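Local coordinates for protein KLLA0B12012p (Kluyveromyces lactis, PDB 6Y3P) that probably binds ATP through this C-terminal domain of Pby1, an ATP-grasp, tubulin-tyrosine-ligase-like partner of the mRNA decapping enzyme Dcp2, at residues Y85-I90 and L107-I112; F119-L124 and E129-L134; W141-S146 and A165-F170. All coordinates share one frame; numbering follows the deposited sequence.

How the contacts relate
The contacts follow in series: 1 and 3 each include a strand of one five-stranded antiparallel sheet, and the helices of contact 2 pack against it. Contact 1 ties edge strand 109-113 to helix 83-95; contact 2 joins the next two helices; contact 3 sets helix 160-171 against strand 140-145. Their centres lie about 14 Å (1 and 2), 13 Å (2 and 3) and 18 Å (1 and 3) apart. F110 of contact 1 links the set: its CG is 3.6 Å from CG of L130, and its CE1 is 3.8 Å from CZ3 of W141. In ATP-grasp enzymes the nucleotide lies between two alpha/beta units, and this sheet with its helices is probably one of them.

Contact 1: residues Y85-I90 and L107-I112; sequences YLSHTI and LESFNI
S87, on helix 83-95, reaches the main chain of S109 on strand 109-113, the edge strand of a five-stranded antiparallel sheet in the ATP-grasp fold. The interface is small, 86 Å² in all, and it is buried; S87 contributes more than half of it.

One hydrogen bond across the contact is clear. The hydroxyl of S87 donates to the carbonyl of S109, OG to O 3.3 Å, a fairly long bond. It arrives at 123° to the C=O bond, tilted 16° from the carbonyl plane. E108, F110 and I112 make the backbone bonds to strand 194-200, while the carbonyl of S109 is met by this helix hydroxyl and that of N111 by the side chain of N127. Two outward carbonyls of the edge strand thus take side-chain donors.

Van der Waals contact is slight. The bond to CB of S87 points toward the strand, and CB of S87 stands 3.9 Å from O of S109; OG of S87 lies 4.0 Å from CA of E108. F106, in the connection between helix and strand, also lies against S87 and I90.

Charged groups lie beside the contact. E108 barely touches the helix segment; its OE1 forms a salt bridge with K139 and comes close to the carboxylate of E133. Two carboxylates this close probably rely on the K139 charge, or on one of them being protonated. K83, from the start of the helix, donates to the carbonyl of L107.

The two serine hydroxyls also approach each other. S109 holds OG between its backbone N and carbonyl carbon (chi1 57°), and that OG is 3.5 Å from OG of S87, which also stands 3.3 Å from N of S109.

Contact 2: residues F119-L124 and E129-L134; sequences FLDDAL and ELRQEL
L124 and R131 give most of the 255 Å² buried where consecutive helices 120-125 and 128-136 meet; the axes of 120-124 and 129-134 run 109° apart and approach to 9.9 Å. The side chains of L124 and R131 cross at about a right angle. The root of R131 sits against the carbonyl of L124, CB to O 3.3 Å, and the chain then bends at chi2 and chi3 to bring the guanidinium edge against CB of L124. CD of R131 lies 3.9 Å from that CB, which stands 3.5 Å from NH2, near the guanidinium plane.

The leucine sends its other end inward. With CG beside the backbone N (chi1 -63°) and an extended chi2, CD2 of L124 lies 3.9 Å from CD1 of L130 and 4.1 Å from CD2 of L134. I112 of strand 109-113 and I160 of helix 160-171 join this apolar cluster.

D121 supplies the charge on the outer side. Its OD1 makes a long salt bridge to NH2 of R131, 3.6 Å, with the carboxylate and guanidinium planes 81° apart; its carbonyl O lies 3.4 Å from that NH2. D125 and E135 add weak, long ion pairs.

No clear hydrogen bond crosses the segments: the burial rests mainly on apolar contacts of the three leucines and the aliphatic part of R131, with the long D121 pair probably a weaker electrostatic addition.

Contact 3: residues W141-S146 and A165-F170; sequences WILKPS and AIFDSF
L143 holds CG anti to its backbone N (chi1 177°), and chi2 (73°) turns CD1 to one side, which leaves CD2 as the extended tip pointing at helix 160-171. That methyl meets I166, F167 and F170 on the facing side of the helix. It is 3.8 Å from CG2 of I166 and 3.5 Å from CE2 of F167, the latter ring approached obliquely. On F170 it comes to the ring edge, near the ring plane, with CD2 to CE2 at 3.8 Å. CD1 of L143 also leans on F167, 3.9 Å from CE2, so one leucine fork carries the contact, all of it apolar. F195 of the neighbouring strand packs edge-to-face with F167 and extends the cluster.

The carbonyl O of I166 lies 3.5 Å above the F170 ring, offset toward the rim, and accepts a hydrogen bond from OG of S169 at 2.7 Å; R155 of strand 154-157 binds that hydroxyl too.

Strand 140-145 pairs with 154-157, and the helix that follows packs back across the pair, the axes of 165-170 and 141-145 lying 11.7 Å apart and inclined by 29°: a beta-beta-alpha unit forming the two-layer alpha/beta packing found in ATP-grasp subdomains.

Contact 1: residues Y85-I90 and L107-I112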
# COMPACT_ATOMS: atom_id res chain seq x y z
N TYR A 85 9.60 8.29 -0.36
CA TYR A 85 10.61 7.41 -0.92
C TYR A 85 10.08 6.52 -2.04
O TYR A 85 10.81 6.29 -3.01
CB TYR A 85 11.29 6.64 0.22
CG TYR A 85 12.12 7.58 1.06
CD1 TYR A 85 13.44 7.88 0.71
CD2 TYR A 85 11.56 8.30 2.12
CE1 TYR A 85 14.19 8.82 1.42
CE2 TYR A 85 12.29 9.25 2.83
CZ TYR A 85 13.62 9.49 2.49
OH TYR A 85 14.39 10.38 3.21
N LEU A 86 8.79 6.10 -1.96
CA LEU A 86 8.08 5.31 -2.97
C LEU A 86 8.15 6.05 -4.29
O LEU A 86 8.56 5.46 -5.30
CB LEU A 86 6.59 5.08 -2.57
CG LEU A 86 5.74 4.21 -3.50
CD1 LEU A 86 6.20 2.75 -3.47
CD2 LEU A 86 4.27 4.28 -3.12
N SER A 87 7.80 7.37 -4.27
CA SER A 87 7.84 8.27 -5.41
C SER A 87 9.21 8.23 -6.04
O SER A 87 9.29 7.95 -7.24
CB SER A 87 7.46 9.70 -4.99
OG SER A 87 6.14 10.03 -5.39
N HIS A 88 10.28 8.37 -5.24
CA HIS A 88 11.65 8.33 -5.72
C HIS A 88 12.01 7.00 -6.34
O HIS A 88 12.62 6.99 -7.40
CB HIS A 88 12.65 8.74 -4.64
CG HIS A 88 12.69 10.22 -4.43
ND1 HIS A 88 13.50 11.04 -5.21
CD2 HIS A 88 11.98 10.99 -3.57
CE1 HIS A 88 13.28 12.28 -4.78
NE2 HIS A 88 12.37 12.30 -3.80
N THR A 89 11.57 5.90 -5.73
CA THR A 89 11.80 4.55 -6.27
C THR A 89 11.17 4.43 -7.67
O THR A 89 11.84 3.97 -8.59
CB THR A 89 11.23 3.45 -5.34
OG1 THR A 89 11.39 3.83 -3.98
CG2 THR A 89 11.88 2.10 -5.57
N ILE A 90 9.91 4.86 -7.82
CA ILE A 90 9.18 4.78 -9.09
C ILE A 90 9.80 5.72 -10.13
O ILE A 90 10.12 5.24 -11.23
CB ILE A 90 7.64 4.94 -8.92
CG1 ILE A 90 7.08 3.73 -8.14
CG2 ILE A 90 6.92 5.11 -10.29
CD1 ILE A 90 5.66 3.80 -7.68
N LEU A 107 0.19 7.67 -8.42
CA LEU A 107 -0.13 9.05 -8.09
C LEU A 107 1.08 9.62 -7.45
O LEU A 107 1.41 9.24 -6.33
CB LEU A 107 -1.35 9.16 -7.15
CG LEU A 107 -2.67 8.71 -7.74
CD1 LEU A 107 -3.72 8.65 -6.68
CD2 LEU A 107 -3.10 9.58 -8.91
N GLU A 108 1.82 10.43 -8.20
CA GLU A 108 3.04 11.07 -7.74
C GLU A 108 2.72 12.04 -6.62
O GLU A 108 1.62 12.59 -6.57
CB GLU A 108 3.69 11.87 -8.86
CG GLU A 108 4.15 11.05 -10.04
CD GLU A 108 4.59 11.93 -11.19
OE1 GLU A 108 3.72 12.60 -11.78
OE2 GLU A 108 5.81 11.99 -11.46
N SER A 109 3.68 12.24 -5.72
CA SER A 109 3.61 13.21 -4.63
C SER A 109 4.97 13.87 -4.53
O SER A 109 5.99 13.28 -4.93
CB SER A 109 3.22 12.55 -3.31
OG SER A 109 4.14 11.53 -2.97
N PHE A 110 4.98 15.12 -4.08
CA PHE A 110 6.19 15.90 -3.92
C PHE A 110 6.07 16.69 -2.65
O PHE A 110 4.96 16.91 -2.18
CB PHE A 110 6.40 16.86 -5.10
CG PHE A 110 6.39 16.21 -6.46
CD1 PHE A 110 5.21 16.09 -7.19
CD2 PHE A 110 7.56 15.73 -7.02
CE1 PHE A 110 5.20 15.48 -8.45
CE2 PHE A 110 7.56 15.13 -8.29
CZ PHE A 110 6.38 15.01 -8.99
N ASN A 111 7.21 17.08 -2.08
CA ASN A 111 7.28 17.89 -0.87
C ASN A 111 7.80 19.26 -1.23
O ASN A 111 8.82 19.39 -1.92
CB ASN A 111 8.12 17.20 0.20
CG ASN A 111 7.28 16.36 1.12
OD1 ASN A 111 6.93 15.21 0.83
ND2 ASN A 111 6.87 16.96 2.23
N ILE A 112 7.05 20.29 -0.85
CA ILE A 112 7.41 21.67 -1.13
C ILE A 112 7.46 22.48 0.17
O ILE A 112 6.72 22.20 1.11
CB ILE A 112 6.52 22.29 -2.25
CG1 ILE A 112 7.14 23.58 -2.82
CG2 ILE A 112 5.06 22.50 -1.84
CD1 ILE A 112 7.36 23.55 -4.26

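Contact 2: residues F119-L124 and E129-L134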
# COMPACT_ATOMS: atom_id res chain seq x y z
N PHE A 119 7.82 33.84 -3.39
CA PHE A 119 8.96 32.96 -3.62
C PHE A 119 8.56 31.55 -4.01
O PHE A 119 9.40 30.64 -3.91
CB PHE A 119 9.90 32.99 -2.42
CG PHE A 119 10.66 34.28 -2.30
CD1 PHE A 119 11.75 34.54 -3.11
CD2 PHE A 119 10.28 35.24 -1.37
CE1 PHE A 119 12.46 35.74 -2.98
CE2 PHE A 119 10.97 36.45 -1.26
CZ PHE A 119 12.05 36.69 -2.08
N LEU A 120 7.31 31.38 -4.51
CA LEU A 120 6.75 30.12 -5.00
C LEU A 120 7.59 29.59 -6.16
O LEU A 120 7.85 28.39 -6.22
CB LEU A 120 5.27 30.30 -5.43
CG LEU A 120 4.46 29.05 -5.87
CD1 LEU A 120 3.03 29.18 -5.44
CD2 LEU A 120 4.35 28.95 -7.38
N ASP A 121 8.03 30.48 -7.06
CA ASP A 121 8.88 30.10 -8.19
C ASP A 121 10.23 29.52 -7.76
O ASP A 121 10.73 28.63 -8.45
CB ASP A 121 9.07 31.25 -9.19
CG ASP A 121 7.86 31.52 -10.08
OD1 ASP A 121 7.09 30.56 -10.38
OD2 ASP A 121 7.69 32.69 -10.50
N ASP A 122 10.80 29.97 -6.64
CA ASP A 122 12.07 29.45 -6.13
C ASP A 122 11.88 28.08 -5.49
O ASP A 122 12.77 27.24 -5.58
CB ASP A 122 12.68 30.40 -5.09
CG ASP A 122 13.07 31.78 -5.58
OD1 ASP A 122 12.75 32.11 -6.76
OD2 ASP A 122 13.70 32.53 -4.80
N ALA A 123 10.72 27.87 -4.85
CA ALA A 123 10.37 26.60 -4.22
C ALA A 123 10.16 25.51 -5.29
O ALA A 123 10.51 24.36 -5.06
CB ALA A 123 9.13 26.77 -3.37
N LEU A 124 9.64 25.90 -6.48
CA LEU A 124 9.42 25.01 -7.62
C LEU A 124 10.75 24.58 -8.27
O LEU A 124 10.82 23.52 -8.89
CB LEU A 124 8.43 25.60 -8.65
CG LEU A 124 6.97 25.84 -8.17
CD1 LEU A 124 6.12 26.41 -9.28
CD2 LEU A 124 6.32 24.59 -7.65
N GLU A 129 11.59 18.17 -10.22
CA GLU A 129 10.71 17.10 -10.72
C GLU A 129 9.27 17.60 -10.81
O GLU A 129 8.61 17.41 -11.83
CB GLU A 129 10.78 15.86 -9.83
CG GLU A 129 11.69 14.76 -10.33
CD GLU A 129 12.38 13.99 -9.21
OE1 GLU A 129 11.97 12.84 -8.94
OE2 GLU A 129 13.32 14.55 -8.60
N LEU A 130 8.81 18.29 -9.74
CA LEU A 130 7.47 18.87 -9.57
C LEU A 130 7.22 19.95 -10.61
O LEU A 130 6.17 19.94 -11.25
CB LEU A 130 7.39 19.49 -8.15
CG LEU A 130 6.06 19.65 -7.40
CD1 LEU A 130 6.08 20.89 -6.54
CD2 LEU A 130 4.85 19.61 -8.28
N ARG A 131 8.18 20.90 -10.77
CA ARG A 131 8.08 22.02 -11.74
C ARG A 131 7.74 21.49 -13.13
O ARG A 131 6.80 21.98 -13.76
CB ARG A 131 9.39 22.82 -11.76
CG ARG A 131 9.52 23.88 -12.88
CD ARG A 131 8.89 25.20 -12.51
NE ARG A 131 9.62 26.33 -13.07
CZ ARG A 131 9.74 27.52 -12.47
NH1 ARG A 131 10.43 28.49 -13.05
NH2 ARG A 131 9.18 27.72 -11.28
N GLN A 132 8.51 20.48 -13.58
CA GLN A 132 8.40 19.85 -14.89
C GLN A 132 7.06 19.18 -15.09
O GLN A 132 6.49 19.28 -16.17
CB GLN A 132 9.55 18.86 -15.10
CG GLN A 132 10.05 18.89 -16.53
CD GLN A 132 11.37 18.21 -16.70
OE1 GLN A 132 11.69 17.21 -16.03
NE2 GLN A 132 12.12 18.67 -17.70
N GLU A 133 6.54 18.56 -14.03
CA GLU A 133 5.24 17.92 -14.03
C GLU A 133 4.12 18.95 -14.24
O GLU A 133 3.26 18.75 -15.10
CB GLU A 133 5.05 17.16 -12.71
CG GLU A 133 5.82 15.85 -12.64
CD GLU A 133 5.33 14.76 -13.58
OE1 GLU A 133 4.11 14.69 -13.86
OE2 GLU A 133 6.19 13.96 -14.04
N LEU A 134 4.13 20.04 -13.44
CA LEU A 134 3.14 21.12 -13.49
C LEU A 134 3.16 21.82 -14.86
O LEU A 134 2.10 22.20 -15.38
CB LEU A 134 3.45 22.13 -12.37
CG LEU A 134 2.71 22.01 -11.01
CD1 LEU A 134 2.36 20.58 -10.63
CD2 LEU A 134 3.50 22.69 -9.93

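Contact 3: residues W141-S146 and A165-F170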
# COMPACT_ATOMS: atom_id res chain seq x y z
N TRP A 141 -4.03 18.25 -9.47
CA TRP A 141 -3.17 18.22 -8.31
C TRP A 141 -3.88 18.72 -7.12
O TRP A 141 -4.85 19.49 -7.22
CB TRP A 141 -1.91 19.10 -8.53
CG TRP A 141 -1.08 18.68 -9.69
CD1 TRP A 141 -1.21 19.11 -10.98
CD2 TRP A 141 -0.10 17.64 -9.71
NE1 TRP A 141 -0.36 18.40 -11.80
CE2 TRP A 141 0.36 17.51 -11.04
CE3 TRP A 141 0.49 16.85 -8.71
CZ2 TRP A 141 1.42 16.66 -11.39
CZ3 TRP A 141 1.52 15.98 -9.06
CH2 TRP A 141 1.97 15.89 -10.38
N ILE A 142 -3.38 18.34 -5.99
CA ILE A 142 -3.91 18.80 -4.75
C ILE A 142 -2.75 19.32 -3.88
O ILE A 142 -1.66 18.73 -3.89
CB ILE A 142 -4.82 17.69 -4.16
CG1 ILE A 142 -5.95 18.31 -3.39
CG2 ILE A 142 -4.09 16.59 -3.36
CD1 ILE A 142 -7.11 17.62 -3.62
N LEU A 143 -2.95 20.52 -3.30
CA LEU A 143 -1.98 21.17 -2.42
C LEU A 143 -2.42 20.89 -0.98
O LEU A 143 -3.37 21.50 -0.49
CB LEU A 143 -1.88 22.68 -2.71
CG LEU A 143 -0.94 23.48 -1.77
CD1 LEU A 143 0.54 23.20 -2.06
CD2 LEU A 143 -1.25 24.96 -1.82
N LYS A 144 -1.76 19.92 -0.32
CA LYS A 144 -2.08 19.48 1.04
C LYS A 144 -1.10 20.09 2.03
O LYS A 144 0.08 19.75 1.98
CB LYS A 144 -2.00 17.94 1.18
CG LYS A 144 -2.87 17.11 0.24
CD LYS A 144 -2.15 15.82 -0.15
CE LYS A 144 -2.82 14.56 0.38
NZ LYS A 144 -2.49 14.30 1.80
N PRO A 145 -1.56 20.95 2.98
CA PRO A 145 -0.64 21.46 4.00
C PRO A 145 -0.38 20.30 4.97
O PRO A 145 -1.33 19.82 5.60
CB PRO A 145 -1.42 22.61 4.65
CG PRO A 145 -2.68 22.77 3.84
CD PRO A 145 -2.93 21.45 3.22
N SER A 146 0.88 19.78 4.99
CA SER A 146 1.34 18.63 5.79
C SER A 146 0.78 18.57 7.23
O SER A 146 0.56 17.49 7.76
CB SER A 146 2.86 18.55 5.81
OG SER A 146 3.33 17.80 4.70
N ALA A 165 -1.95 31.66 -7.46
CA ALA A 165 -3.16 32.35 -7.01
C ALA A 165 -3.62 31.80 -5.65
O ALA A 165 -4.08 32.56 -4.81
CB ALA A 165 -4.27 32.20 -8.05
N ILE A 166 -3.47 30.47 -5.44
CA ILE A 166 -3.82 29.83 -4.17
C ILE A 166 -2.93 30.44 -3.06
O ILE A 166 -3.47 30.93 -2.05
CB ILE A 166 -3.69 28.29 -4.24
CG1 ILE A 166 -4.76 27.67 -5.19
CG2 ILE A 166 -3.77 27.66 -2.83
CD1 ILE A 166 -4.52 26.20 -5.51
N PHE A 167 -1.59 30.44 -3.28
CA PHE A 167 -0.60 30.99 -2.33
C PHE A 167 -0.79 32.46 -2.04
O PHE A 167 -0.63 32.86 -0.89
CB PHE A 167 0.85 30.69 -2.77
CG PHE A 167 1.33 29.36 -2.23
CD1 PHE A 167 1.84 29.26 -0.95
CD2 PHE A 167 1.19 28.19 -2.98
CE1 PHE A 167 2.22 28.02 -0.43
CE2 PHE A 167 1.61 26.96 -2.47
CZ PHE A 167 2.10 26.88 -1.20
N ASP A 168 -1.12 33.27 -3.07
CA ASP A 168 -1.39 34.70 -2.96
C ASP A 168 -2.60 34.94 -2.05
O ASP A 168 -2.57 35.85 -1.22
CB ASP A 168 -1.69 35.29 -4.35
CG ASP A 168 -0.50 35.53 -5.27
OD1 ASP A 168 0.64 35.27 -4.85
OD2 ASP A 168 -0.71 35.97 -6.41
N SER A 169 -3.66 34.12 -2.21
CA SER A 169 -4.89 34.20 -1.43
C SER A 169 -4.70 33.78 0.04
O SER A 169 -5.53 34.15 0.87
CB SER A 169 -6.03 33.43 -2.10
OG SER A 169 -5.95 32.03 -1.88
N PHE A 170 -3.62 33.03 0.35
CA PHE A 170 -3.30 32.60 1.72
C PHE A 170 -2.75 33.79 2.51
O PHE A 170 -3.06 33.93 3.70
CB PHE A 170 -2.28 31.44 1.74
CG PHE A 170 -2.76 30.06 1.32
CD1 PHE A 170 -4.11 29.70 1.42
CD2 PHE A 170 -1.86 29.10 0.86
CE1 PHE A 170 -4.54 28.43 1.03
CE2 PHE A 170 -2.29 27.83 0.48
CZ PHE A 170 -3.63 27.49 0.59